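Local coordinates for topoisomerase I-like protein (Leishmania donovani, PDB 2B9S), which probably relaxes supercoiled DNA as the large subunit of a heterodimeric type IB topoisomerase, cutting and resealing one strand at a time, at residues N28-P33 against H201-V206; F82-E87 against M172-V177; A216-S221 against K227-A232. One frame throughout, in Å; residues are numbered along the deposited sequence.

Interaction 1: N28-P33 against H201-V206; sequences NGVLFP and HKWAAV
Phe32 and Val30 meet the indole of Trp203 at its far end, a small apolar contact that bridges two loops of the DNA-binding fragment: one following strand 25-26, the other leading into strand 205-207. The tryptophan side chain shows how a long aromatic group can span a gap that the backbones leave wide, since even the nearest alpha carbons, Gly29 CA and Trp203 CA, are 10.3 Å apart. From CB, CG is set anti to the carbonyl carbon (chi1 -60°), and the bicycle then reaches across to the opposite loop. NE1, on the five-membered ring, takes no part in the contact itself; it donates a hydrogen bond to the carbonyl of Pro195, which ties down the polar side of the indole. Farther out, CZ3 comes to 3.8 Å from Phe32 CZ. Trp203 CZ3 lies at the edge of the Phe32 ring, near its plane, so the two aromatics are not stacked face on face. The neighbouring CH2 completes the tip, with Phe32 CE2 at 4.0 Å and Val30 CG2 at 4.1 Å, the valine and tryptophan side chains running past one another in opposing senses. Elsewhere Trp203 packs on Ile186 and Pro197, while Phe32 touches Ile184, which places the contact beside strand 185-187 of the mixed sheet. Only 107 Å² is buried between the segments, and every touching atom is carbon. The contact therefore rests on dispersion and the exclusion of water; it imposes little directionality at the tip, while the NE1 bond to Pro195 O supplies a directional contact elsewhere on the ring.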
loop_
_atom_site.group_PDB
_atom_site.type_symbol
_atom_site.label_atom_id
_atom_site.label_comp_id
_atom_site.label_asym_id
_atom_site.label_seq_id
_atom_site.Cartn_x
_atom_site.Cartn_y
_atom_site.Cartn_z
ATOM N N ASN D 28 12.053 -12.571 -17.995
ATOM C CA ASN D 28 11.433 -13.851 -18.327
ATOM C C ASN D 28 9.930 -13.972 -18.045
ATOM O O ASN D 28 9.401 -15.081 -18.026
ATOM C CB ASN D 28 12.173 -14.960 -17.570
ATOM C CG ASN D 28 13.616 -15.097 -18.014
ATOM O OD1 ASN D 28 13.899 -15.153 -19.209
ATOM N ND2 ASN D 28 14.525 -15.155 -17.067
ATOM N N GLY D 29 9.257 -12.842 -17.822
ATOM C CA GLY D 29 7.815 -12.829 -17.571
ATOM C C GLY D 29 7.459 -13.215 -16.151
ATOM O O GLY D 29 8.154 -12.860 -15.202
ATOM N N VAL D 30 6.390 -13.984 -16.012
ATOM C CA VAL D 30 5.754 -14.199 -14.715
ATOM C C VAL D 30 5.616 -15.667 -14.340
ATOM O O VAL D 30 5.517 -16.522 -15.213
ATOM C CB VAL D 30 4.358 -13.519 -14.681
ATOM C CG1 VAL D 30 4.517 -11.986 -14.775
ATOM C CG2 VAL D 30 3.448 -14.052 -15.801
ATOM N N LEU D 31 5.615 -15.947 -13.037
ATOM C CA LEU D 31 5.378 -17.301 -12.538
ATOM C C LEU D 31 3.896 -17.471 -12.173
ATOM O O LEU D 31 3.389 -16.828 -11.245
ATOM C CB LEU D 31 6.322 -17.637 -11.361
ATOM C CG LEU D 31 6.302 -19.051 -10.719
ATOM C CD1 LEU D 31 6.420 -20.184 -11.737
ATOM C CD2 LEU D 31 7.348 -19.221 -9.631
ATOM N N PHE D 32 3.209 -18.320 -12.931
ATOM C CA PHE D 32 1.796 -18.643 -12.727
ATOM C C PHE D 32 1.660 -19.694 -11.630
ATOM O O PHE D 32 2.400 -20.680 -11.642
ATOM C CB PHE D 32 1.207 -19.244 -14.011
ATOM C CG PHE D 32 1.043 -18.263 -15.131
ATOM C CD1 PHE D 32 -0.089 -17.453 -15.204
ATOM C CD2 PHE D 32 2.005 -18.166 -16.139
ATOM C CE1 PHE D 32 -0.250 -16.537 -16.252
ATOM C CE2 PHE D 32 1.849 -17.258 -17.187
ATOM C CZ PHE D 32 0.720 -16.446 -17.242
ATOM N N PRO D 33 0.720 -19.499 -10.673
ATOM C CA PRO D 33 0.501 -20.545 -9.659
ATOM C C PRO D 33 0.079 -21.877 -10.303
ATOM O O PRO D 33 -0.409 -21.874 -11.442
ATOM C CB PRO D 33 -0.640 -19.962 -8.789
ATOM C CG PRO D 33 -1.245 -18.885 -9.603
ATOM C CD PRO D 33 -0.170 -18.337 -10.460
ATOM N N HIS D 201 -1.422 -21.119 -24.879
ATOM C CA HIS D 201 -1.942 -19.797 -24.514
ATOM C C HIS D 201 -1.116 -18.708 -25.191
ATOM O O HIS D 201 -0.042 -18.996 -25.723
ATOM C CB HIS D 201 -1.960 -19.628 -22.990
ATOM C CG HIS D 201 -2.929 -20.537 -22.297
ATOM N ND1 HIS D 201 -4.243 -20.189 -22.071
ATOM C CD2 HIS D 201 -2.779 -21.786 -21.793
ATOM C CE1 HIS D 201 -4.862 -21.182 -21.455
ATOM N NE2 HIS D 201 -4.000 -22.172 -21.282
ATOM N N LYS D 202 -1.629 -17.479 -25.191
ATOM C CA LYS D 202 -0.878 -16.300 -25.640
ATOM C C LYS D 202 -1.002 -15.158 -24.616
ATOM O O LYS D 202 -1.866 -15.191 -23.755
ATOM C CB LYS D 202 -1.363 -15.836 -27.019
ATOM C CG LYS D 202 -2.832 -16.087 -27.229
ATOM C CD LYS D 202 -3.563 -15.011 -28.014
ATOM C CE LYS D 202 -5.055 -15.087 -27.653
ATOM N NZ LYS D 202 -5.936 -14.290 -28.545
ATOM N N TRP D 203 -0.125 -14.164 -24.716
ATOM C CA TRP D 203 -0.221 -12.933 -23.936
ATOM C C TRP D 203 -1.350 -12.052 -24.480
ATOM O O TRP D 203 -1.789 -12.238 -25.617
ATOM C CB TRP D 203 1.110 -12.165 -23.986
ATOM C CG TRP D 203 2.306 -12.910 -23.445
ATOM C CD1 TRP D 203 3.464 -13.195 -24.113
ATOM C CD2 TRP D 203 2.468 -13.454 -22.120
ATOM N NE1 TRP D 203 4.336 -13.873 -23.292
ATOM C CE2 TRP D 203 3.748 -14.052 -22.069
ATOM C CE3 TRP D 203 1.659 -13.484 -20.972
ATOM C CZ2 TRP D 203 4.238 -14.675 -20.916
ATOM C CZ3 TRP D 203 2.135 -14.108 -19.840
ATOM C CH2 TRP D 203 3.426 -14.689 -19.815
ATOM N N ALA D 204 -1.832 -11.098 -23.670
ATOM C CA ALA D 204 -2.818 -10.109 -24.146
ATOM C C ALA D 204 -2.194 -9.271 -25.257
ATOM O O ALA D 204 -2.825 -8.988 -26.271
ATOM C CB ALA D 204 -3.269 -9.190 -23.007
ATOM N N ALA D 205 -0.935 -8.901 -25.035
ATOM C CA ALA D 205 -0.217 -7.942 -25.846
ATOM C C ALA D 205 1.232 -7.937 -25.379
ATOM O O ALA D 205 1.524 -8.290 -24.232
ATOM C CB ALA D 205 -0.844 -6.528 -25.714
ATOM N N VAL D 206 2.137 -7.575 -26.290
ATOM C CA VAL D 206 3.554 -7.371 -25.969
ATOM C C VAL D 206 3.843 -5.962 -26.462
ATOM O O VAL D 206 3.556 -5.620 -27.599
ATOM C CB VAL D 206 4.482 -8.438 -26.636
ATOM C CG1 VAL D 206 5.941 -8.192 -26.308
ATOM C CG2 VAL D 206 4.097 -9.853 -26.203
#

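Interaction 2: F82-E87 against M172-V177; sequences FESWRE and MGKLKV. With nucleotides of chain C.
Ser84 of helix 75-89 accepts a hydrogen bond from the backbone of Leu175, the only one between the two segments, where a helix meets the short antiparallel strand pair 161-162 and 175-176. Along the helix, the segment starts at Phe82, which sets off away from the strand and packs on Ile96 and Leu99; Arg86 CG, one turn on, lies over one face of its ring. Phe82 O also takes the helical hydrogen bond from Arg86 N. Next in the contact comes Ser84, the residue that faces the strand and is buried there. Its OG, anti to the carbonyl carbon (chi1 -74°), receives Leu175 N at 3.0 Å, and the N-H points almost straight at it, with 172° at the hydrogen. A weak bond to Asn80 O also involves this hydroxyl, so the oxygen links the helix's own preceding turn to the strand. Ser84 CB packs against Leu175 CB at 3.7 Å, while the CG of Lys174 rests 3.8 Å from Ser84 OG. Trp85 turns off to helix 54-64, where Leu175 also finds Val59 and Met62, so that leucine lies between two helices. Glu87 points its CB toward the strand, yet its OE1 remains 6.1 Å from Lys174 NZ, too far for a salt bridge, though a weak attraction is possible. On the other side of the strand, Lys176 reaches the DNA: it sets off away from the helix, its amino group forms a salt bridge with Glu158, and the bends at chi2 and chi3 help carry it to the backbone of the nucleic acid, where Lys176 NZ donates to OP1 of DA13 of chain C at 3.0 Å.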
loop_
_atom_site.group_PDB
_atom_site.type_symbol
_atom_site.label_atom_id
_atom_site.label_comp_id
_atom_site.label_asym_id
_atom_site.label_seq_id
_atom_site.Cartn_x
_atom_site.Cartn_y
_atom_site.Cartn_z
ATOM N N PHE D 82 -21.266 -16.171 -2.009
ATOM C CA PHE D 82 -22.385 -16.984 -2.488
ATOM C C PHE D 82 -22.838 -16.546 -3.882
ATOM O O PHE D 82 -23.159 -17.387 -4.728
ATOM C CB PHE D 82 -23.561 -16.974 -1.469
ATOM C CG PHE D 82 -24.639 -18.026 -1.747
ATOM C CD1 PHE D 82 -24.358 -19.390 -1.605
ATOM C CD2 PHE D 82 -25.913 -17.645 -2.149
ATOM C CE1 PHE D 82 -25.334 -20.359 -1.865
ATOM C CE2 PHE D 82 -26.902 -18.603 -2.424
ATOM C CZ PHE D 82 -26.608 -19.968 -2.279
ATOM N N GLU D 83 -22.837 -15.234 -4.123
ATOM C CA GLU D 83 -23.152 -14.691 -5.440
ATOM C C GLU D 83 -22.104 -15.108 -6.463
ATOM O O GLU D 83 -22.447 -15.574 -7.535
ATOM C CB GLU D 83 -23.319 -13.143 -5.395
ATOM N N SER D 84 -20.831 -14.972 -6.115
ATOM C CA SER D 84 -19.741 -15.430 -6.972
ATOM C C SER D 84 -19.838 -16.920 -7.284
ATOM O O SER D 84 -19.701 -17.319 -8.442
ATOM C CB SER D 84 -18.374 -15.112 -6.357
ATOM O OG SER D 84 -18.073 -13.728 -6.447
ATOM N N TRP D 85 -20.091 -17.722 -6.250
ATOM C CA TRP D 85 -20.153 -19.173 -6.365
ATOM C C TRP D 85 -21.324 -19.634 -7.235
ATOM O O TRP D 85 -21.158 -20.506 -8.092
ATOM C CB TRP D 85 -20.223 -19.803 -4.974
ATOM C CG TRP D 85 -20.029 -21.280 -4.947
ATOM C CD1 TRP D 85 -19.160 -22.020 -5.715
ATOM C CD2 TRP D 85 -20.701 -22.214 -4.090
ATOM N NE1 TRP D 85 -19.267 -23.351 -5.398
ATOM C CE2 TRP D 85 -20.202 -23.502 -4.407
ATOM C CE3 TRP D 85 -21.703 -22.093 -3.104
ATOM C CZ2 TRP D 85 -20.646 -24.660 -3.749
ATOM C CZ3 TRP D 85 -22.152 -23.253 -2.462
ATOM C CH2 TRP D 85 -21.618 -24.515 -2.780
ATOM N N ARG D 86 -22.496 -19.041 -7.001
ATOM C CA ARG D 86 -23.706 -19.229 -7.813
ATOM C C ARG D 86 -23.582 -18.867 -9.296
ATOM O O ARG D 86 -24.244 -19.488 -10.131
ATOM C CB ARG D 86 -24.872 -18.424 -7.220
ATOM C CG ARG D 86 -25.504 -19.009 -5.963
ATOM C CD ARG D 86 -26.291 -20.299 -6.217
ATOM N NE ARG D 86 -27.378 -20.120 -7.181
ATOM C CZ ARG D 86 -28.618 -19.700 -6.894
ATOM N NH1 ARG D 86 -28.975 -19.385 -5.656
ATOM N NH2 ARG D 86 -29.506 -19.585 -7.864
ATOM N N GLU D 87 -22.786 -17.847 -9.632
ATOM C CA GLU D 87 -22.503 -17.520 -11.042
ATOM C C GLU D 87 -21.875 -18.707 -11.772
ATOM O O GLU D 87 -22.104 -18.906 -12.969
ATOM C CB GLU D 87 -21.508 -16.373 -11.152
ATOM C CG GLU D 87 -22.046 -14.983 -11.003
ATOM C CD GLU D 87 -20.951 -13.945 -11.242
ATOM O OE1 GLU D 87 -20.813 -13.015 -10.405
ATOM O OE2 GLU D 87 -20.209 -14.090 -12.250
ATOM N N MET D 172 -16.045 -7.411 -0.076
ATOM C CA MET D 172 -15.337 -8.491 0.606
ATOM C C MET D 172 -16.079 -9.829 0.312
ATOM O O MET D 172 -17.320 -9.855 0.259
ATOM C CB MET D 172 -15.218 -8.230 2.109
ATOM C CG MET D 172 -16.557 -8.190 2.840
ATOM S SD MET D 172 -16.371 -8.311 4.621
ATOM C CE MET D 172 -15.485 -6.784 4.981
ATOM N N GLY D 173 -15.317 -10.897 0.062
ATOM C CA GLY D 173 -15.878 -12.218 -0.256
ATOM C C GLY D 173 -16.029 -12.495 -1.736
ATOM O O GLY D 173 -16.141 -13.643 -2.133
ATOM N N LYS D 174 -16.060 -11.446 -2.556
ATOM C CA LYS D 174 -16.148 -11.607 -3.998
ATOM C C LYS D 174 -14.945 -12.377 -4.578
ATOM O O LYS D 174 -13.801 -12.240 -4.096
ATOM C CB LYS D 174 -16.282 -10.245 -4.666
ATOM C CG LYS D 174 -16.505 -10.285 -6.192
ATOM C CD LYS D 174 -16.516 -8.879 -6.687
ATOM C CE LYS D 174 -17.364 -8.724 -7.916
ATOM N NZ LYS D 174 -16.579 -8.862 -9.138
ATOM N N LEU D 175 -15.210 -13.206 -5.592
ATOM C CA LEU D 175 -14.143 -13.978 -6.224
ATOM C C LEU D 175 -13.193 -13.127 -7.084
ATOM O O LEU D 175 -13.617 -12.421 -8.015
ATOM C CB LEU D 175 -14.690 -15.180 -7.021
ATOM C CG LEU D 175 -13.731 -16.138 -7.765
ATOM C CD1 LEU D 175 -12.789 -16.859 -6.842
ATOM C CD2 LEU D 175 -14.497 -17.154 -8.645
ATOM N N LYS D 176 -11.913 -13.215 -6.729
ATOM C CA LYS D 176 -10.824 -12.749 -7.554
ATOM C C LYS D 176 -10.418 -13.947 -8.424
ATOM O O LYS D 176 -9.843 -14.917 -7.922
ATOM C CB LYS D 176 -9.666 -12.299 -6.658
ATOM C CG LYS D 176 -8.683 -11.351 -7.314
ATOM C CD LYS D 176 -7.231 -11.634 -6.901
ATOM C CE LYS D 176 -6.997 -11.632 -5.430
ATOM N NZ LYS D 176 -5.563 -11.456 -5.064
ATOM N N VAL D 177 -10.751 -13.899 -9.714
ATOM C CA VAL D 177 -10.541 -15.063 -10.581
ATOM C C VAL D 177 -9.077 -15.282 -10.988
ATOM O O VAL D 177 -8.223 -14.374 -10.859
ATOM C CB VAL D 177 -11.490 -15.100 -11.818
ATOM C CG1 VAL D 177 -12.953 -14.934 -11.394
ATOM C CG2 VAL D 177 -11.081 -14.058 -12.897
ATOM P P DA C 13 -5.854 -7.906 -3.391
ATOM O OP1 DA C 13 -6.292 -9.297 -3.182
ATOM O OP2 DA C 13 -5.975 -7.305 -4.706
ATOM O "O5'" DA C 13 -6.614 -6.945 -2.347
ATOM C "C5'" DA C 13 -6.523 -7.144 -0.934
ATOM C "C4'" DA C 13 -6.365 -5.795 -0.265
ATOM O "O4'" DA C 13 -4.997 -5.325 -0.341
ATOM C "C3'" DA C 13 -7.205 -4.674 -0.870
ATOM O "O3'" DA C 13 -7.828 -4.078 0.229
ATOM C "C2'" DA C 13 -6.192 -3.783 -1.639
ATOM C "C1'" DA C 13 -4.945 -3.971 -0.780
ATOM N N9 DA C 13 -3.686 -3.802 -1.508
ATOM C C8 DA C 13 -3.321 -4.528 -2.617
ATOM N N7 DA C 13 -2.159 -4.188 -3.101
ATOM C C5 DA C 13 -1.713 -3.197 -2.224
ATOM C C6 DA C 13 -0.522 -2.421 -2.196
ATOM N N6 DA C 13 0.472 -2.584 -3.070
ATOM N N1 DA C 13 -0.386 -1.495 -1.229
ATOM C C2 DA C 13 -1.384 -1.351 -0.317
ATOM N N3 DA C 13 -2.547 -2.014 -0.248
ATOM C C4 DA C 13 -2.655 -2.930 -1.239
#

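Interaction 3: A216-S221 against K227-A232; sequences AMWRDS and KYVMLA. With nucleotides of chain A; nucleotides of chain C.
Met217 and Tyr228 are cross-strand neighbours in a beta hairpin of strands 216-219 and 226-229, the latter an outermost strand of the mixed sheet. They form a non-hydrogen-bonded antiparallel pair, their side chains running alongside one another in the same sense, with Met217 CG 3.5 Å from Tyr228 CE1. The opposite side of the sheet carries Trp218 and Lys227, a hydrogen-bonded pair whose side chains cross obliquely. Here Lys227 N reaches Trp218 O at 2.9 Å in a nearly straight bond. Trp218 CG occupies the position between its backbone N and carbonyl carbon (chi1 72°), which lays the indole over its partner: Lys227 CB stands 3.7 Å from the centroid of the six-membered ring, a CH-pi contact over the face. At the same ring's edge comes Val229 CG2, which also meets Ala216 CB at 3.9 Å. Beyond the indole the lysine chain bends at chi2 and chi4 and passes Asp220, whose OD1 makes only a long salt bridge with its amino group. Glu158 makes a salt bridge with the same amino group. Among its DNA contacts, the hairpin sends Lys227 and Tyr228 to different DNA chains: Lys227 NZ donates to OP2 of DA13 of chain C at 2.7 Å, whereas the tyrosine, with a sugar carbon of DA7 of chain A over one face, holds that nucleotide's OP2 in its ring plane, Tyr228 OH donating to it at 2.8 Å.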
loop_
_atom_site.group_PDB
_atom_site.type_symbol
_atom_site.label_atom_id
_atom_site.label_comp_id
_atom_site.label_asym_id
_atom_site.label_seq_id
_atom_site.Cartn_x
_atom_site.Cartn_y
_atom_site.Cartn_z
ATOM N N ALA D 216 5.055 -6.346 -16.455
ATOM C CA ALA D 216 3.804 -6.997 -16.814
ATOM C C ALA D 216 2.630 -6.336 -16.081
ATOM O O ALA D 216 2.820 -5.700 -15.036
ATOM C CB ALA D 216 3.881 -8.521 -16.526
ATOM N N MET D 217 1.427 -6.490 -16.642
ATOM C CA MET D 217 0.209 -5.848 -16.134
ATOM C C MET D 217 -0.974 -6.750 -16.435
ATOM O O MET D 217 -1.025 -7.390 -17.483
ATOM C CB MET D 217 0.011 -4.468 -16.792
ATOM C CG MET D 217 -1.234 -3.660 -16.365
ATOM S SD MET D 217 -2.815 -4.074 -17.191
ATOM C CE MET D 217 -2.549 -3.442 -18.844
ATOM N N TRP D 218 -1.913 -6.829 -15.496
ATOM C CA TRP D 218 -3.216 -7.418 -15.776
ATOM C C TRP D 218 -4.297 -6.613 -15.071
ATOM O O TRP D 218 -4.028 -5.788 -14.198
ATOM C CB TRP D 218 -3.284 -8.902 -15.426
ATOM C CG TRP D 218 -3.313 -9.173 -13.977
ATOM C CD1 TRP D 218 -4.424 -9.298 -13.189
ATOM C CD2 TRP D 218 -2.181 -9.353 -13.113
ATOM N NE1 TRP D 218 -4.058 -9.530 -11.890
ATOM C CE2 TRP D 218 -2.687 -9.565 -11.807
ATOM C CE3 TRP D 218 -0.785 -9.346 -13.315
ATOM C CZ2 TRP D 218 -1.852 -9.787 -10.698
ATOM C CZ3 TRP D 218 0.053 -9.560 -12.199
ATOM C CH2 TRP D 218 -0.498 -9.772 -10.905
ATOM N N ARG D 219 -5.526 -6.831 -15.483
ATOM C CA ARG D 219 -6.639 -6.138 -14.875
ATOM C C ARG D 219 -7.348 -7.109 -13.920
ATOM O O ARG D 219 -7.767 -8.200 -14.314
ATOM C CB ARG D 219 -7.541 -5.602 -15.982
ATOM C CG ARG D 219 -8.624 -4.667 -15.522
ATOM C CD ARG D 219 -9.291 -4.003 -16.714
ATOM N NE ARG D 219 -8.377 -3.092 -17.417
ATOM C CZ ARG D 219 -8.215 -1.813 -17.090
ATOM N NH1 ARG D 219 -8.898 -1.299 -16.059
ATOM N NH2 ARG D 219 -7.371 -1.051 -17.785
ATOM N N ASP D 220 -7.415 -6.720 -12.654
ATOM C CA ASP D 220 -7.963 -7.565 -11.586
ATOM C C ASP D 220 -9.503 -7.648 -11.646
ATOM O O ASP D 220 -10.160 -6.653 -11.902
ATOM C CB ASP D 220 -7.446 -7.049 -10.231
ATOM C CG ASP D 220 -8.368 -7.366 -9.075
ATOM O OD1 ASP D 220 -8.132 -8.403 -8.430
ATOM O OD2 ASP D 220 -9.297 -6.555 -8.796
ATOM N N SER D 221 -10.066 -8.839 -11.425
ATOM C CA SER D 221 -11.499 -9.069 -11.654
ATOM C C SER D 221 -12.457 -8.506 -10.600
ATOM O O SER D 221 -13.639 -8.316 -10.888
ATOM C CB SER D 221 -11.781 -10.554 -11.845
ATOM O OG SER D 221 -11.541 -11.265 -10.644
ATOM N N LYS D 227 -2.955 -4.221 -12.001
ATOM C CA LYS D 227 -1.868 -4.816 -11.206
ATOM C C LYS D 227 -0.571 -4.910 -12.042
ATOM O O LYS D 227 -0.598 -5.222 -13.232
ATOM C CB LYS D 227 -2.264 -6.223 -10.729
ATOM C CG LYS D 227 -3.520 -6.338 -9.839
ATOM C CD LYS D 227 -3.314 -5.644 -8.487
ATOM C CE LYS D 227 -4.486 -5.859 -7.534
ATOM N NZ LYS D 227 -4.592 -7.273 -7.058
ATOM N N TYR D 228 0.564 -4.651 -11.410
ATOM C CA TYR D 228 1.832 -4.585 -12.132
ATOM C C TYR D 228 2.897 -5.385 -11.460
ATOM O O TYR D 228 3.015 -5.373 -10.234
ATOM C CB TYR D 228 2.364 -3.164 -12.198
ATOM C CG TYR D 228 1.436 -2.188 -12.828
ATOM C CD1 TYR D 228 1.456 -1.978 -14.200
ATOM C CD2 TYR D 228 0.553 -1.425 -12.042
ATOM C CE1 TYR D 228 0.624 -1.091 -14.775
ATOM C CE2 TYR D 228 -0.299 -0.540 -12.631
ATOM C CZ TYR D 228 -0.251 -0.373 -13.991
ATOM O OH TYR D 228 -1.079 0.541 -14.584
ATOM N N VAL D 229 3.676 -6.076 -12.284
ATOM C CA VAL D 229 4.952 -6.622 -11.864
ATOM C C VAL D 229 6.001 -5.519 -12.004
ATOM O O VAL D 229 6.214 -4.970 -13.086
ATOM C CB VAL D 229 5.341 -7.838 -12.706
ATOM C CG1 VAL D 229 6.674 -8.389 -12.242
ATOM C CG2 VAL D 229 4.260 -8.902 -12.633
ATOM N N MET D 230 6.631 -5.179 -10.891
ATOM C CA MET D 230 7.640 -4.114 -10.859
ATOM C C MET D 230 8.935 -4.584 -10.162
ATOM O O MET D 230 8.978 -5.687 -9.595
ATOM C CB MET D 230 7.032 -2.844 -10.218
ATOM C CG MET D 230 6.031 -2.102 -11.171
ATOM S SD MET D 230 5.513 -0.501 -10.564
ATOM C CE MET D 230 4.243 0.088 -11.721
ATOM N N LEU D 231 9.983 -3.755 -10.198
ATOM C CA LEU D 231 11.286 -4.121 -9.589
ATOM C C LEU D 231 11.268 -4.076 -8.066
ATOM O O LEU D 231 10.400 -3.452 -7.480
ATOM C CB LEU D 231 12.448 -3.280 -10.159
ATOM C CG LEU D 231 12.735 -3.319 -11.671
ATOM C CD1 LEU D 231 14.133 -2.825 -11.973
ATOM C CD2 LEU D 231 12.555 -4.691 -12.263
ATOM N N ALA D 232 12.205 -4.787 -7.444
ATOM C CA ALA D 232 12.359 -4.807 -5.997
ATOM C C ALA D 232 12.892 -3.460 -5.509
ATOM O O ALA D 232 13.510 -2.732 -6.275
ATOM C CB ALA D 232 13.293 -5.942 -5.583
ATOM P P DA A 7 0.188 2.327 -17.643
ATOM O OP1 DA A 7 1.052 2.492 -18.834
ATOM O OP2 DA A 7 -0.374 1.014 -17.266
ATOM O "O5'" DA A 7 1.001 2.870 -16.401
ATOM C "C5'" DA A 7 1.463 4.196 -16.379
ATOM C "C4'" DA A 7 2.071 4.501 -15.026
ATOM O "O4'" DA A 7 1.000 4.881 -14.129
ATOM C "C3'" DA A 7 2.834 3.382 -14.307
ATOM O "O3'" DA A 7 3.828 4.016 -13.529
ATOM C "C2'" DA A 7 1.832 2.863 -13.313
ATOM C "C1'" DA A 7 1.199 4.202 -12.916
ATOM N N9 DA A 7 -0.078 4.049 -12.210
ATOM C C8 DA A 7 -1.025 3.114 -12.490
ATOM N N7 DA A 7 -2.052 3.190 -11.703
ATOM C C5 DA A 7 -1.769 4.211 -10.842
ATOM C C6 DA A 7 -2.497 4.754 -9.780
ATOM N N6 DA A 7 -3.698 4.282 -9.410
ATOM N N1 DA A 7 -1.933 5.774 -9.111
ATOM C C2 DA A 7 -0.743 6.236 -9.515
ATOM N N3 DA A 7 0.038 5.784 -10.496
ATOM C C4 DA A 7 -0.543 4.762 -11.132
ATOM P P DA C 13 -5.854 -7.906 -3.391
ATOM O OP1 DA C 13 -6.292 -9.297 -3.182
ATOM O OP2 DA C 13 -5.975 -7.305 -4.706
ATOM O "O5'" DA C 13 -6.614 -6.945 -2.347
ATOM C "C5'" DA C 13 -6.523 -7.144 -0.934
ATOM C "C4'" DA C 13 -6.365 -5.795 -0.265
ATOM O "O4'" DA C 13 -4.997 -5.325 -0.341
ATOM C "C3'" DA C 13 -7.205 -4.674 -0.870
ATOM O "O3'" DA C 13 -7.828 -4.078 0.229
ATOM C "C2'" DA C 13 -6.192 -3.783 -1.639
ATOM C "C1'" DA C 13 -4.945 -3.971 -0.780
ATOM N N9 DA C 13 -3.686 -3.802 -1.508
ATOM C C8 DA C 13 -3.321 -4.528 -2.617
ATOM N N7 DA C 13 -2.159 -4.188 -3.101
ATOM C C5 DA C 13 -1.713 -3.197 -2.224
ATOM C C6 DA C 13 -0.522 -2.421 -2.196
ATOM N N6 DA C 13 0.472 -2.584 -3.070
ATOM N N1 DA C 13 -0.386 -1.495 -1.229
ATOM C C2 DA C 13 -1.384 -1.351 -0.317
ATOM N N3 DA C 13 -2.547 -2.014 -0.248
ATOM C C4 DA C 13 -2.655 -2.930 -1.239
#

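How the interactions relate
The three contacts show chemistry changing with place in one DNA-binding fragment. Interaction 3 is the buried one, its centre about 13 Å from the centre of the chain, and combines backbone bonds, apolar packing and phosphate contacts. Interactions 1 and 2 lie farther out, are partly buried, and each hides about a quarter as much surface; the first is purely apolar, the second turns on a single polar bond. Interactions 1 and 3 reach the same mixed sheet and touch where Val30 CG1 packs on Val229 and Ala216. Interaction 2 joins 3 through Val177 N and Ser221 OG, a probable hydrogen bond, and both send a lysine to the same phosphate of DA13 of chain C.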